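Local coordinates for protein endoglucanase (Ruminococcus champanellensis, PDB 6WQP) that probably hydrolyses beta-1,4-glucosidic linkages in cellulose as a glycosyl hydrolase family 5 endoglucanase with beta-glucosidase activity, at residues T36-L41 with W80-G85; A215-T220 with L270-N275; N295-R300 with Y345-E350. All coordinates share one frame; numbering follows the deposited sequence.

Interaction 1 of 3, residues T36-L41 with W80-G85. With NA (sodium ion), chain F.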
ATOM      1  N   THR A  36       9.115   3.946  11.367  1.00 12.80           N
ATOM      2  CA  THR A  36       9.598   3.107  12.459  1.00 14.27           C
ATOM      3  C   THR A  36      10.759   3.806  13.148  1.00 13.70           C
ATOM      4  O   THR A  36      11.445   4.649  12.563  1.00 15.58           O
ATOM      5  CB  THR A  36      10.047   1.722  11.969  1.00 19.09           C
ATOM      6  OG1 THR A  36      11.033   1.860  10.946  1.00 19.17           O
ATOM      7  CG2 THR A  36       8.861   0.902  11.454  1.00 21.07           C
ATOM      8  N   THR A  37      10.963   3.441  14.419  1.00 14.87           N
ATOM      9  CA  THR A  37      12.030   3.975  15.259  1.00 21.27           C
ATOM     10  C   THR A  37      12.780   2.844  15.950  1.00 18.04           C
ATOM     11  O   THR A  37      13.410   3.060  16.998  1.00 19.97           O
ATOM     12  CB  THR A  37      11.468   4.941  16.310  1.00 17.89           C
ATOM     13  OG1 THR A  37      10.556   4.246  17.157  1.00 19.20           O
ATOM     14  CG2 THR A  37      10.748   6.114  15.646  1.00 20.00           C
ATOM     15  N   THR A  38      12.735   1.638  15.377  1.00 15.69           N
ATOM     16  CA  THR A  38      13.090   0.435  16.123  1.00 18.12           C
ATOM     17  C   THR A  38      14.510   0.492  16.667  1.00 19.06           C
ATOM     18  O   THR A  38      14.766   0.069  17.801  1.00 25.06           O
ATOM     19  CB  THR A  38      12.911  -0.784  15.215  1.00 20.06           C
ATOM     20  OG1 THR A  38      11.670  -0.666  14.496  1.00 17.78           O
ATOM     21  CG2 THR A  38      12.908  -2.059  16.031  1.00 20.12           C
ATOM     22  N   SER A  39      15.447   1.018  15.884  1.00 22.50           N
ATOM     23  CA  SER A  39      16.852   0.962  16.258  1.00 29.49           C
ATOM     24  C   SER A  39      17.248   2.010  17.288  1.00 23.48           C
ATOM     25  O   SER A  39      18.362   1.933  17.822  1.00 27.31           O
ATOM     26  CB  SER A  39      17.728   1.130  15.017  1.00 40.04           C
ATOM     27  OG  SER A  39      17.511   2.396  14.419  1.00 42.20           O
ATOM     28  N   TRP A  40      16.385   2.976  17.595  1.00 26.43           N
ATOM     29  CA  TRP A  40      16.822   4.076  18.454  1.00 26.30           C
ATOM     30  C   TRP A  40      15.812   4.540  19.483  1.00 26.00           C
ATOM     31  O   TRP A  40      16.207   5.250  20.412  1.00 30.93           O
ATOM     32  CB  TRP A  40      17.234   5.282  17.600  1.00 26.75           C
ATOM     33  CG  TRP A  40      16.138   5.892  16.762  1.00 31.58           C
ATOM     34  CD1 TRP A  40      15.763   5.518  15.501  1.00 38.87           C
ATOM     35  CD2 TRP A  40      15.298   7.003  17.114  1.00 42.78           C
ATOM     36  NE1 TRP A  40      14.741   6.321  15.053  1.00 45.08           N
ATOM     37  CE2 TRP A  40      14.440   7.238  16.023  1.00 50.90           C
ATOM     38  CE3 TRP A  40      15.190   7.820  18.245  1.00 51.96           C
ATOM     39  CZ2 TRP A  40      13.479   8.247  16.031  1.00 59.71           C
ATOM     40  CZ3 TRP A  40      14.235   8.824  18.249  1.00 57.84           C
ATOM     41  CH2 TRP A  40      13.394   9.028  17.148  1.00 60.84           C
ATOM     42  N   LEU A  41      14.534   4.199  19.367  1.00 25.78           N
ATOM     43  CA  LEU A  41      13.535   4.591  20.356  1.00 23.23           C
ATOM     44  C   LEU A  41      12.567   3.431  20.519  1.00 26.82           C
ATOM     45  O   LEU A  41      11.645   3.265  19.707  1.00 23.79           O
ATOM     46  CB  LEU A  41      12.804   5.864  19.943  1.00 21.38           C
ATOM     47  CG  LEU A  41      11.561   6.233  20.758  1.00 25.42           C
ATOM     48  CD1 LEU A  41      11.863   6.186  22.241  1.00 33.99           C
ATOM     49  CD2 LEU A  41      11.059   7.613  20.347  1.00 27.14           C
ATOM     50  N   TRP A  80       3.235  -1.408  12.707  1.00 12.69           N
ATOM     51  CA  TRP A  80       2.752  -1.755  14.037  1.00 12.90           C
ATOM     52  C   TRP A  80       3.857  -2.260  14.963  1.00 15.69           C
ATOM     53  O   TRP A  80       3.643  -2.314  16.175  1.00 16.48           O
ATOM     54  CB  TRP A  80       1.651  -2.824  13.936  1.00 13.44           C
ATOM     55  CG  TRP A  80       0.501  -2.412  13.049  1.00 10.80           C
ATOM     56  CD1 TRP A  80       0.440  -2.507  11.689  1.00 11.89           C
ATOM     57  CD2 TRP A  80      -0.745  -1.846  13.470  1.00 11.11           C
ATOM     58  NE1 TRP A  80      -0.759  -2.018  11.236  1.00 15.23           N
ATOM     59  CE2 TRP A  80      -1.508  -1.614  12.309  1.00 14.35           C
ATOM     60  CE3 TRP A  80      -1.287  -1.505  14.710  1.00 11.72           C
ATOM     61  CZ2 TRP A  80      -2.779  -1.056  12.348  1.00 16.63           C
ATOM     62  CZ3 TRP A  80      -2.558  -0.962  14.752  1.00 11.88           C
ATOM     63  CH2 TRP A  80      -3.290  -0.734  13.576  1.00 14.59           C
ATOM     64  N   ILE A  81       5.037  -2.591  14.427  1.00 14.92           N
ATOM     65  CA  ILE A  81       6.034  -3.333  15.196  1.00 18.65           C
ATOM     66  C   ILE A  81       6.429  -2.588  16.470  1.00 15.86           C
ATOM     67  O   ILE A  81       6.554  -3.190  17.541  1.00 18.04           O
ATOM     68  CB  ILE A  81       7.261  -3.637  14.323  1.00 21.05           C
ATOM     69  CG1 ILE A  81       8.332  -4.344  15.155  1.00 20.06           C
ATOM     70  CG2 ILE A  81       7.822  -2.354  13.712  1.00 18.84           C
ATOM     71  CD1 ILE A  81       9.427  -4.959  14.323  1.00 22.07           C
ATOM     72  N   ASP A  82       6.661  -1.273  16.374  1.00 14.75           N
ATOM     73  CA  ASP A  82       7.102  -0.515  17.547  1.00 17.54           C
ATOM     74  C   ASP A  82       5.990  -0.308  18.566  1.00 14.23           C
ATOM     75  O   ASP A  82       6.265   0.214  19.658  1.00 20.05           O
ATOM     76  CB  ASP A  82       7.670   0.842  17.115  1.00 21.50           C
ATOM     77  CG  ASP A  82       8.914   0.711  16.258  1.00 22.74           C
ATOM     78  OD1 ASP A  82       9.767  -0.144  16.554  1.00 16.90           O
ATOM     79  OD2 ASP A  82       9.033   1.479  15.280  1.00 22.57           O
ATOM     80  N   HIS A  83       4.769  -0.731  18.246  1.00 13.47           N
ATOM     81  CA  HIS A  83       3.582  -0.580  19.087  1.00 16.31           C
ATOM     82  C   HIS A  83       2.978  -1.925  19.473  1.00 17.24           C
ATOM     83  O   HIS A  83       1.852  -1.973  20.000  1.00 16.35           O
ATOM     84  CB  HIS A  83       2.552   0.280  18.347  1.00 15.00           C
ATOM     85  CG  HIS A  83       3.154   1.478  17.682  1.00 18.16           C
ATOM     86  ND1 HIS A  83       3.456   2.634  18.369  1.00 18.99           N
ATOM     87  CD2 HIS A  83       3.520   1.699  16.399  1.00 15.31           C
ATOM     88  CE1 HIS A  83       3.972   3.520  17.537  1.00 16.55           C
ATOM     89  NE2 HIS A  83       4.025   2.976  16.336  1.00 18.41           N
ATOM     90  N   THR A  84       3.700  -3.016  19.230  1.00 14.05           N
ATOM     91  CA  THR A  84       3.234  -4.372  19.483  1.00 13.73           C
ATOM     92  C   THR A  84       4.013  -4.942  20.660  1.00 14.36           C
ATOM     93  O   THR A  84       5.246  -4.889  20.672  1.00 16.09           O
ATOM     94  CB  THR A  84       3.436  -5.259  18.258  1.00 17.52           C
ATOM     95  OG1 THR A  84       2.720  -4.725  17.141  1.00 14.35           O
ATOM     96  CG2 THR A  84       2.967  -6.685  18.530  1.00 19.89           C
ATOM     97  N   GLY A  85       3.301  -5.523  21.618  1.00 17.52           N
ATOM     98  CA  GLY A  85       3.923  -6.051  22.813  1.00 17.16           C
ATOM     99  C   GLY A  85       4.612  -7.392  22.608  1.00 15.71           C
ATOM    100  O   GLY A  85       4.634  -7.973  21.520  1.00 15.94           O
TER
HETATM  101 NA    NA F 404       7.473  -4.330  19.536  1.00 28.48          NA
HETATM  102  O   HOH W   1       7.510  -2.103  20.849  1.00 31.74           O
HETATM  103  O   HOH W   2       7.964  -5.818  21.615  1.00 26.28           O
HETATM  104  O   HOH W   3       9.682  -3.868  19.407  1.00 25.06           O
HETATM  105  O   HOH W   4       7.348  -6.325  18.487  1.00 18.99           O
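Two loops that follow neighbouring barrel strands, 26-29 and 73-76, meet where the carboxylate of Asp82 receives Thr37 and Thr38. Each carboxylate oxygen takes one bond across the contact. The backbone N of Thr37 donates to Asp82 OD2 over 2.9 Å, nearly straight at 170°. The donor comes from above the carboxylate plane, 36° out of it. The hydroxyl of Thr38 donates its OG1 proton to Asp82 OD1 on the syn lone pair, also at 2.9 Å. Asp82 CG stands anti to its own carbonyl carbon (chi1 -64°), which carries the carboxylate across to the threonines. The two bonds together should limit rotation of the group. Thr36 packs beside it, with its CA 3.3 Å from Asp82 OD2. A looser apolar touch joins Thr36 CG2 to Ile81 CG2 at 4.1 Å. An alanine in place of Asp82 would probably leave the Thr37 N-H and the Thr38 hydroxyl without their acceptor and free the loop 36-41 to shift.

The threonine loop is also braced from within. Thr37 OG1 donates to Leu41 O at 2.9 Å, in the carbonyl plane, while Thr37 O accepts from the backbone N of both Trp40 and Leu41. On the other loop, a sodium ion is held by Ile81 O at 2.5 Å, by Thr84 O and by four waters, six oxygens in three roughly opposed pairs. One of those waters also gives a weak bond to Asp82 O. Trp80 N bonds to Glu121, and Trp80 NE1 to Asn117 O. This joins the second loop to the end of strand 113-117 and the loop beyond it. Side-chain bonds between successive beta-alpha loops are at home at the C-terminal ends of TIM-barrel strands, where family 5 hydrolases form their substrate cleft.

Interaction 2 of 3, residues A215-T220 with L270-N275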
ATOM      1  N   ALA A 215       5.469  -7.243  -3.322  1.00 11.87           N
ATOM      2  CA  ALA A 215       4.478  -6.542  -4.158  1.00 11.76           C
ATOM      3  C   ALA A 215       5.012  -6.327  -5.569  1.00 17.17           C
ATOM      4  O   ALA A 215       4.712  -5.320  -6.221  1.00 16.88           O
ATOM      5  CB  ALA A 215       4.054  -5.199  -3.558  1.00 10.65           C
ATOM      6  N   SER A 216       5.804  -7.274  -6.061  1.00 15.70           N
ATOM      7  CA  SER A 216       6.421  -7.165  -7.374  1.00 18.12           C
ATOM      8  C   SER A 216       5.678  -8.025  -8.383  1.00 17.80           C
ATOM      9  O   SER A 216       5.264  -9.144  -8.073  1.00 12.82           O
ATOM     10  CB  SER A 216       7.885  -7.590  -7.321  1.00 19.72           C
ATOM     11  OG  SER A 216       8.469  -7.521  -8.610  1.00 27.34           O
ATOM     12  N   CYS A 217       5.522  -7.499  -9.600  1.00 14.18           N
ATOM     13  CA  CYS A 217       4.986  -8.267 -10.717  1.00 13.86           C
ATOM     14  C   CYS A 217       6.149  -8.699 -11.607  1.00 20.31           C
ATOM     15  O   CYS A 217       6.767  -7.870 -12.283  1.00 18.00           O
ATOM     16  CB  CYS A 217       3.959  -7.469 -11.509  1.00 16.18           C
ATOM     17  SG  CYS A 217       3.199  -8.389 -12.892  1.00 18.44           S
ATOM     18  N   SER A 218       6.451  -9.998 -11.588  1.00 17.13           N
ATOM     19  CA  SER A 218       7.445 -10.593 -12.470  1.00 16.91           C
ATOM     20  C   SER A 218       7.039 -12.035 -12.739  1.00 14.85           C
ATOM     21  O   SER A 218       6.149 -12.585 -12.084  1.00 19.53           O
ATOM     22  CB  SER A 218       8.849 -10.550 -11.872  1.00 21.06           C
ATOM     23  OG  SER A 218       8.928 -11.428 -10.755  1.00 21.73           O
ATOM     24  N   SER A 219       7.734 -12.660 -13.691  1.00 21.02           N
ATOM     25  CA  SER A 219       7.426 -14.044 -14.040  1.00 17.28           C
ATOM     26  C   SER A 219       7.493 -14.956 -12.824  1.00 19.98           C
ATOM     27  O   SER A 219       6.612 -15.798 -12.619  1.00 17.73           O
ATOM     28  CB  SER A 219       8.399 -14.541 -15.117  1.00 28.76           C
ATOM     29  OG  SER A 219       8.343 -13.729 -16.273  1.00 39.80           O
ATOM     30  N   THR A 220       8.529 -14.807 -12.001  1.00 20.72           N
ATOM     31  CA  THR A 220       8.688 -15.729 -10.880  1.00 23.52           C
ATOM     32  C   THR A 220       7.703 -15.426  -9.754  1.00 16.93           C
ATOM     33  O   THR A 220       7.128 -16.354  -9.172  1.00 18.88           O
ATOM     34  CB  THR A 220      10.125 -15.699 -10.363  1.00 42.17           C
ATOM     35  OG1 THR A 220      10.365 -14.490  -9.637  1.00 59.60           O
ATOM     36  CG2 THR A 220      11.103 -15.793 -11.535  1.00 39.97           C
ATOM     37  N   LEU A 270       2.954  -2.288 -17.577  1.00 19.71           N
ATOM     38  CA  LEU A 270       1.581  -2.293 -17.082  1.00 21.30           C
ATOM     39  C   LEU A 270       0.735  -3.334 -17.797  1.00 25.21           C
ATOM     40  O   LEU A 270      -0.217  -3.866 -17.215  1.00 22.47           O
ATOM     41  CB  LEU A 270       0.963  -0.909 -17.241  1.00 23.56           C
ATOM     42  CG  LEU A 270       1.864   0.200 -16.704  1.00 27.59           C
ATOM     43  CD1 LEU A 270       1.209   1.571 -16.823  1.00 23.65           C
ATOM     44  CD2 LEU A 270       2.242  -0.067 -15.251  1.00 48.36           C
ATOM     45  N   GLN A 271       1.060  -3.648 -19.052  1.00 17.06           N
ATOM     46  CA  GLN A 271       0.397  -4.771 -19.703  1.00 18.93           C
ATOM     47  C   GLN A 271       0.656  -6.069 -18.947  1.00 16.22           C
ATOM     48  O   GLN A 271      -0.252  -6.903 -18.799  1.00 19.93           O
ATOM     49  CB  GLN A 271       0.862  -4.890 -21.148  1.00 18.97           C
ATOM     50  CG  GLN A 271       0.244  -6.063 -21.863  1.00 31.61           C
ATOM     51  CD  GLN A 271       0.575  -6.076 -23.336  1.00 51.48           C
ATOM     52  OE1 GLN A 271       1.700  -6.374 -23.727  1.00 59.18           O
ATOM     53  NE2 GLN A 271      -0.402  -5.740 -24.162  1.00 51.44           N
ATOM     54  N   GLU A 272       1.888  -6.263 -18.460  1.00 15.10           N
ATOM     55  CA  GLU A 272       2.194  -7.492 -17.727  1.00 15.81           C
ATOM     56  C   GLU A 272       1.375  -7.587 -16.444  1.00 16.11           C
ATOM     57  O   GLU A 272       0.923  -8.678 -16.063  1.00 16.57           O
ATOM     58  CB  GLU A 272       3.691  -7.567 -17.421  1.00 19.99           C
ATOM     59  CG  GLU A 272       4.109  -8.797 -16.614  1.00 24.46           C
ATOM     60  CD  GLU A 272       5.610  -8.888 -16.398  1.00 48.05           C
ATOM     61  OE1 GLU A 272       6.221  -7.873 -16.004  1.00 52.86           O
ATOM     62  OE2 GLU A 272       6.177  -9.980 -16.618  1.00 51.89           O
ATOM     63  N   ILE A 273       1.181  -6.462 -15.757  1.00 14.19           N
ATOM     64  CA  ILE A 273       0.344  -6.473 -14.560  1.00 16.29           C
ATOM     65  C   ILE A 273      -1.064  -6.923 -14.911  1.00 16.45           C
ATOM     66  O   ILE A 273      -1.664  -7.752 -14.213  1.00 15.09           O
ATOM     67  CB  ILE A 273       0.355  -5.093 -13.873  1.00 14.67           C
ATOM     68  CG1 ILE A 273       1.771  -4.769 -13.408  1.00 15.96           C
ATOM     69  CG2 ILE A 273      -0.618  -5.073 -12.701  1.00 15.93           C
ATOM     70  CD1 ILE A 273       1.917  -3.435 -12.721  1.00 17.35           C
ATOM     71  N   TYR A 274      -1.609  -6.403 -16.012  1.00 14.06           N
ATOM     72  CA  TYR A 274      -2.949  -6.812 -16.413  1.00 13.28           C
ATOM     73  C   TYR A 274      -2.984  -8.290 -16.791  1.00 13.50           C
ATOM     74  O   TYR A 274      -3.873  -9.034 -16.364  1.00 18.27           O
ATOM     75  CB  TYR A 274      -3.441  -5.972 -17.586  1.00 14.52           C
ATOM     76  CG  TYR A 274      -4.751  -6.488 -18.121  1.00 16.32           C
ATOM     77  CD1 TYR A 274      -5.931  -6.284 -17.418  1.00 16.64           C
ATOM     78  CD2 TYR A 274      -4.808  -7.220 -19.302  1.00 16.35           C
ATOM     79  CE1 TYR A 274      -7.133  -6.767 -17.885  1.00 25.08           C
ATOM     80  CE2 TYR A 274      -6.010  -7.711 -19.778  1.00 14.38           C
ATOM     81  CZ  TYR A 274      -7.169  -7.484 -19.062  1.00 21.49           C
ATOM     82  OH  TYR A 274      -8.369  -7.966 -19.534  1.00 22.03           O
ATOM     83  N   ASN A 275      -2.041  -8.720 -17.629  1.00 15.81           N
ATOM     84  CA  ASN A 275      -2.071 -10.090 -18.119  1.00 14.10           C
ATOM     85  C   ASN A 275      -1.886 -11.080 -16.982  1.00 17.39           C
ATOM     86  O   ASN A 275      -2.424 -12.195 -17.037  1.00 14.93           O
ATOM     87  CB  ASN A 275      -0.992 -10.299 -19.185  1.00 16.89           C
ATOM     88  CG  ASN A 275      -1.312  -9.591 -20.496  1.00 21.48           C
ATOM     89  OD1 ASN A 275      -2.411  -9.063 -20.680  1.00 24.38           O
ATOM     90  ND2 ASN A 275      -0.353  -9.591 -21.412  1.00 22.09           N
TER
HETATM   91  O   HOH W   5       8.582 -10.374 -16.003  1.00 39.09           O
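Cys217 presses its sulfur onto helix 260-278, and this is the tight part of the contact. The SG atom lies 3.8 Å from Ile273 CA. It is also 3.9 Å from Ile273 CG1 and equally far from Glu272 CG. The sulfur thus settles against the helix backbone, touching the side chains of the consecutive residues Glu272 and Ile273. Its torsion explains this placement: SG is anti to the backbone N of Cys217 (chi1 -178°). The CB of Cys217 joins in, 4.0 Å from Ile273 CG1. Ile240 of strand 236-241 touches both Cys217 and Ile273, so the barrel wall adjoins this apolar patch.

In the TIM barrel, the segment 215-220 comes after strand 208-211 and starts helix 219-224. Helix 260-278 comes after the next strand, 236-241, with the short helix 246-249 between. The contact therefore ties two consecutive beta-alpha units on the outside of the barrel. Ser218 is the N-cap residue of helix 219-224, and its backbone N bonds to Thr221 OG1.

Toward solvent the fit is looser and runs through water. Glu272 is extended beyond CG and brings its carboxylate up to the start of helix 219-224. Direct reach is poor: Glu272 OE2 stays 4.3 Å from Ser219 N. A water fills in, donating to Glu272 OE2 at a short 2.5 Å and accepting only a weak bond from Ser219 N at 3.4 Å. The carboxylate's negative charge may be favoured somewhat by this helix N-terminus.

Interaction 3 of 3, residues N295-R300 with Y345-E350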
ATOM      1  N   ASN A 295      14.355  17.430 -10.431  1.00 20.42           N
ATOM      2  CA  ASN A 295      14.333  18.759 -11.036  1.00 18.74           C
ATOM      3  C   ASN A 295      13.990  18.649 -12.520  1.00 19.66           C
ATOM      4  O   ASN A 295      14.669  19.198 -13.389  1.00 21.89           O
ATOM      5  CB  ASN A 295      15.670  19.475 -10.825  1.00 20.97           C
ATOM      6  CG  ASN A 295      15.987  19.702  -9.357  1.00 29.33           C
ATOM      7  OD1 ASN A 295      15.085  19.839  -8.529  1.00 28.76           O
ATOM      8  ND2 ASN A 295      17.271  19.738  -9.027  1.00 35.31           N
ATOM      9  N   ASN A 296      12.907  17.924 -12.798  1.00 17.68           N
ATOM     10  CA  ASN A 296      12.564  17.487 -14.144  1.00 16.25           C
ATOM     11  C   ASN A 296      11.045  17.475 -14.322  1.00 20.38           C
ATOM     12  O   ASN A 296      10.429  16.457 -14.623  1.00 20.17           O
ATOM     13  CB  ASN A 296      13.172  16.109 -14.414  1.00 17.05           C
ATOM     14  CG  ASN A 296      12.635  15.020 -13.473  1.00 19.52           C
ATOM     15  OD1 ASN A 296      12.197  15.291 -12.355  1.00 16.91           O
ATOM     16  ND2 ASN A 296      12.684  13.778 -13.927  1.00 18.12           N
ATOM     17  N   ILE A 297      10.421  18.640 -14.153  1.00 22.43           N
ATOM     18  CA  ILE A 297       8.964  18.695 -14.124  1.00 22.13           C
ATOM     19  C   ILE A 297       8.381  18.333 -15.488  1.00 18.21           C
ATOM     20  O   ILE A 297       7.346  17.655 -15.573  1.00 15.14           O
ATOM     21  CB  ILE A 297       8.493  20.085 -13.655  1.00 22.04           C
ATOM     22  CG1 ILE A 297       6.979  20.091 -13.444  1.00 17.48           C
ATOM     23  CG2 ILE A 297       8.882  21.164 -14.663  1.00 25.96           C
ATOM     24  CD1 ILE A 297       6.512  19.137 -12.359  1.00 21.19           C
ATOM     25  N   ASN A 298       9.015  18.775 -16.572  1.00 19.28           N
ATOM     26  CA  ASN A 298       8.485  18.443 -17.890  1.00 20.03           C
ATOM     27  C   ASN A 298       8.578  16.946 -18.142  1.00 19.72           C
ATOM     28  O   ASN A 298       7.634  16.336 -18.661  1.00 21.06           O
ATOM     29  CB  ASN A 298       9.231  19.224 -18.967  1.00 26.16           C
ATOM     30  CG  ASN A 298       9.055  20.722 -18.817  1.00 34.21           C
ATOM     31  OD1 ASN A 298      10.016  21.482 -18.914  1.00 40.27           O
ATOM     32  ND2 ASN A 298       7.819  21.153 -18.579  1.00 28.51           N
ATOM     33  N   GLY A 299       9.701  16.338 -17.754  1.00 20.98           N
ATOM     34  CA  GLY A 299       9.836  14.894 -17.886  1.00 25.03           C
ATOM     35  C   GLY A 299       8.789  14.140 -17.089  1.00 22.48           C
ATOM     36  O   GLY A 299       8.150  13.215 -17.598  1.00 19.15           O
ATOM     37  N   ARG A 300       8.585  14.534 -15.823  1.00 16.48           N
ATOM     38  CA  ARG A 300       7.623  13.815 -14.998  1.00 15.59           C
ATOM     39  C   ARG A 300       6.188  14.046 -15.461  1.00 15.32           C
ATOM     40  O   ARG A 300       5.334  13.177 -15.262  1.00 15.76           O
ATOM     41  CB  ARG A 300       7.784  14.210 -13.531  1.00 15.44           C
ATOM     42  CG  ARG A 300       9.130  13.834 -12.925  1.00 15.05           C
ATOM     43  CD  ARG A 300       9.061  13.687 -11.395  1.00 17.52           C
ATOM     44  NE  ARG A 300       8.909  14.981 -10.723  1.00 17.17           N
ATOM     45  CZ  ARG A 300       8.517  15.135  -9.458  1.00 18.82           C
ATOM     46  NH1 ARG A 300       8.226  14.092  -8.697  1.00 14.99           N
ATOM     47  NH2 ARG A 300       8.419  16.360  -8.954  1.00 19.79           N
ATOM     48  N   TYR A 345       3.812  20.490  -7.050  1.00 15.67           N
ATOM     49  CA  TYR A 345       3.995  20.355  -8.495  1.00 19.21           C
ATOM     50  C   TYR A 345       2.634  20.277  -9.172  1.00 18.03           C
ATOM     51  O   TYR A 345       2.214  19.213  -9.636  1.00 15.88           O
ATOM     52  CB  TYR A 345       4.840  19.128  -8.827  1.00 19.18           C
ATOM     53  CG  TYR A 345       6.071  18.993  -7.958  1.00 14.87           C
ATOM     54  CD1 TYR A 345       7.188  19.784  -8.179  1.00 15.94           C
ATOM     55  CD2 TYR A 345       6.110  18.075  -6.915  1.00 15.49           C
ATOM     56  CE1 TYR A 345       8.315  19.668  -7.384  1.00 23.89           C
ATOM     57  CE2 TYR A 345       7.228  17.955  -6.118  1.00 18.75           C
ATOM     58  CZ  TYR A 345       8.326  18.750  -6.356  1.00 21.48           C
ATOM     59  OH  TYR A 345       9.440  18.624  -5.558  1.00 22.07           O
ATOM     60  N   PRO A 346       1.920  21.400  -9.255  1.00 15.20           N
ATOM     61  CA  PRO A 346       0.547  21.345  -9.782  1.00 16.18           C
ATOM     62  C   PRO A 346       0.480  20.819 -11.199  1.00 15.58           C
ATOM     63  O   PRO A 346      -0.545  20.242 -11.594  1.00 15.97           O
ATOM     64  CB  PRO A 346       0.062  22.799  -9.696  1.00 17.13           C
ATOM     65  CG  PRO A 346       1.277  23.642  -9.459  1.00 27.72           C
ATOM     66  CD  PRO A 346       2.338  22.758  -8.857  1.00 26.17           C
ATOM     67  N   GLU A 347       1.540  21.021 -11.982  1.00 14.52           N
ATOM     68  CA  GLU A 347       1.575  20.490 -13.343  1.00 15.42           C
ATOM     69  C   GLU A 347       1.528  18.968 -13.340  1.00 16.18           C
ATOM     70  O   GLU A 347       0.927  18.352 -14.226  1.00 18.44           O
ATOM     71  CB  GLU A 347       2.839  20.971 -14.050  1.00 16.83           C
ATOM     72  CG  GLU A 347       2.944  22.472 -14.210  1.00 21.99           C
ATOM     73  CD  GLU A 347       3.797  23.123 -13.136  1.00 42.99           C
ATOM     74  OE1 GLU A 347       4.101  22.474 -12.114  1.00 26.60           O
ATOM     75  OE2 GLU A 347       4.173  24.303 -13.317  1.00 58.82           O
ATOM     76  N   LEU A 348       2.174  18.349 -12.354  1.00 15.06           N
ATOM     77  CA  LEU A 348       2.195  16.893 -12.261  1.00 13.22           C
ATOM     78  C   LEU A 348       0.858  16.355 -11.774  1.00 14.49           C
ATOM     79  O   LEU A 348       0.363  15.350 -12.294  1.00 13.65           O
ATOM     80  CB  LEU A 348       3.328  16.462 -11.342  1.00 18.91           C
ATOM     81  CG  LEU A 348       3.582  14.967 -11.190  1.00 16.09           C
ATOM     82  CD1 LEU A 348       3.807  14.294 -12.506  1.00 19.03           C
ATOM     83  CD2 LEU A 348       4.789  14.807 -10.274  1.00 16.04           C
ATOM     84  N   LEU A 349       0.253  17.016 -10.786  1.00 16.89           N
ATOM     85  CA  LEU A 349      -1.090  16.637 -10.362  1.00 16.77           C
ATOM     86  C   LEU A 349      -2.062  16.666 -11.540  1.00 17.06           C
ATOM     87  O   LEU A 349      -2.802  15.705 -11.775  1.00 16.11           O
ATOM     88  CB  LEU A 349      -1.562  17.577  -9.248  1.00 19.18           C
ATOM     89  CG  LEU A 349      -2.951  17.303  -8.671  1.00 16.67           C
ATOM     90  CD1 LEU A 349      -2.912  16.013  -7.849  1.00 16.27           C
ATOM     91  CD2 LEU A 349      -3.489  18.462  -7.850  1.00 15.89           C
ATOM     92  N   GLU A 350      -2.071  17.769 -12.296  1.00 14.15           N
ATOM     93  CA  GLU A 350      -2.955  17.870 -13.457  1.00 18.88           C
ATOM     94  C   GLU A 350      -2.657  16.766 -14.460  1.00 16.80           C
ATOM     95  O   GLU A 350      -3.582  16.182 -15.036  1.00 17.93           O
ATOM     96  CB  GLU A 350      -2.806  19.248 -14.106  1.00 18.65           C
ATOM     97  CG  GLU A 350      -3.623  19.460 -15.379  1.00 17.22           C
ATOM     98  CD  GLU A 350      -5.086  19.789 -15.122  1.00 21.69           C
ATOM     99  OE1 GLU A 350      -5.501  19.885 -13.958  1.00 19.12           O
ATOM    100  OE2 GLU A 350      -5.834  19.958 -16.121  1.00 20.27           O
TER
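Arg300 points one corner of its guanidinium into the face of the Tyr345 ring. NH2 sits over the ring centre, 3.3 Å above its plane, and the two planes are 79° apart. CZ is 4.6 Å from the ring centroid and only 11° off the ring normal. This is a cation-pi contact with the guanidinium standing on the ring, not lying flat on it. A bend at chi3 (-72°) turns the head of Arg300 that way.

The flat side of the same guanidinium meets Leu348. Its CD2 methyl lies over the centre of one face, 3.8 Å from CZ, while NH1 bonds to Ala291 O. The other methyl of Leu348, CD1, touches Arg300 O at 3.3 Å.

These groups join the first turns of helices 297-313 and 346-353, which follow the seventh and eighth strands of the TIM barrel, the second after a short antiparallel pair of strands. The second helix is the last of the chain, and Tyr345 is its N-cap residue.

Ile297, one turn before Arg300, adds apolar packing. Its CD1 comes to Tyr345 CB at 3.9 Å, obliquely to the ring, and to Leu348 CB at 4.3 Å. Glu347 crosses Ile297 at about a right angle, with its OE1 4.0 Å from Ile297 CG1.

How the interactions relate
All three contacts join consecutive beta-alpha units of one barrel, at different points round it. Interaction 1 ties the first two units, interaction 2 the fifth and sixth, and interaction 3 the last two. None touches another; the centres of interactions 1 and 2 are about 33 Å apart, on opposite sides of the chain's centre. Interaction 1 is loop against loop, partly buried, and the only one with direct hydrogen bonds between its segments. Interaction 2 lies at the surface, where a loop and helix start meet a helix through sulfur packing and a water. Interaction 3 is partly buried and pairs two helix starts through an arginine-aromatic contact and aliphatic packing.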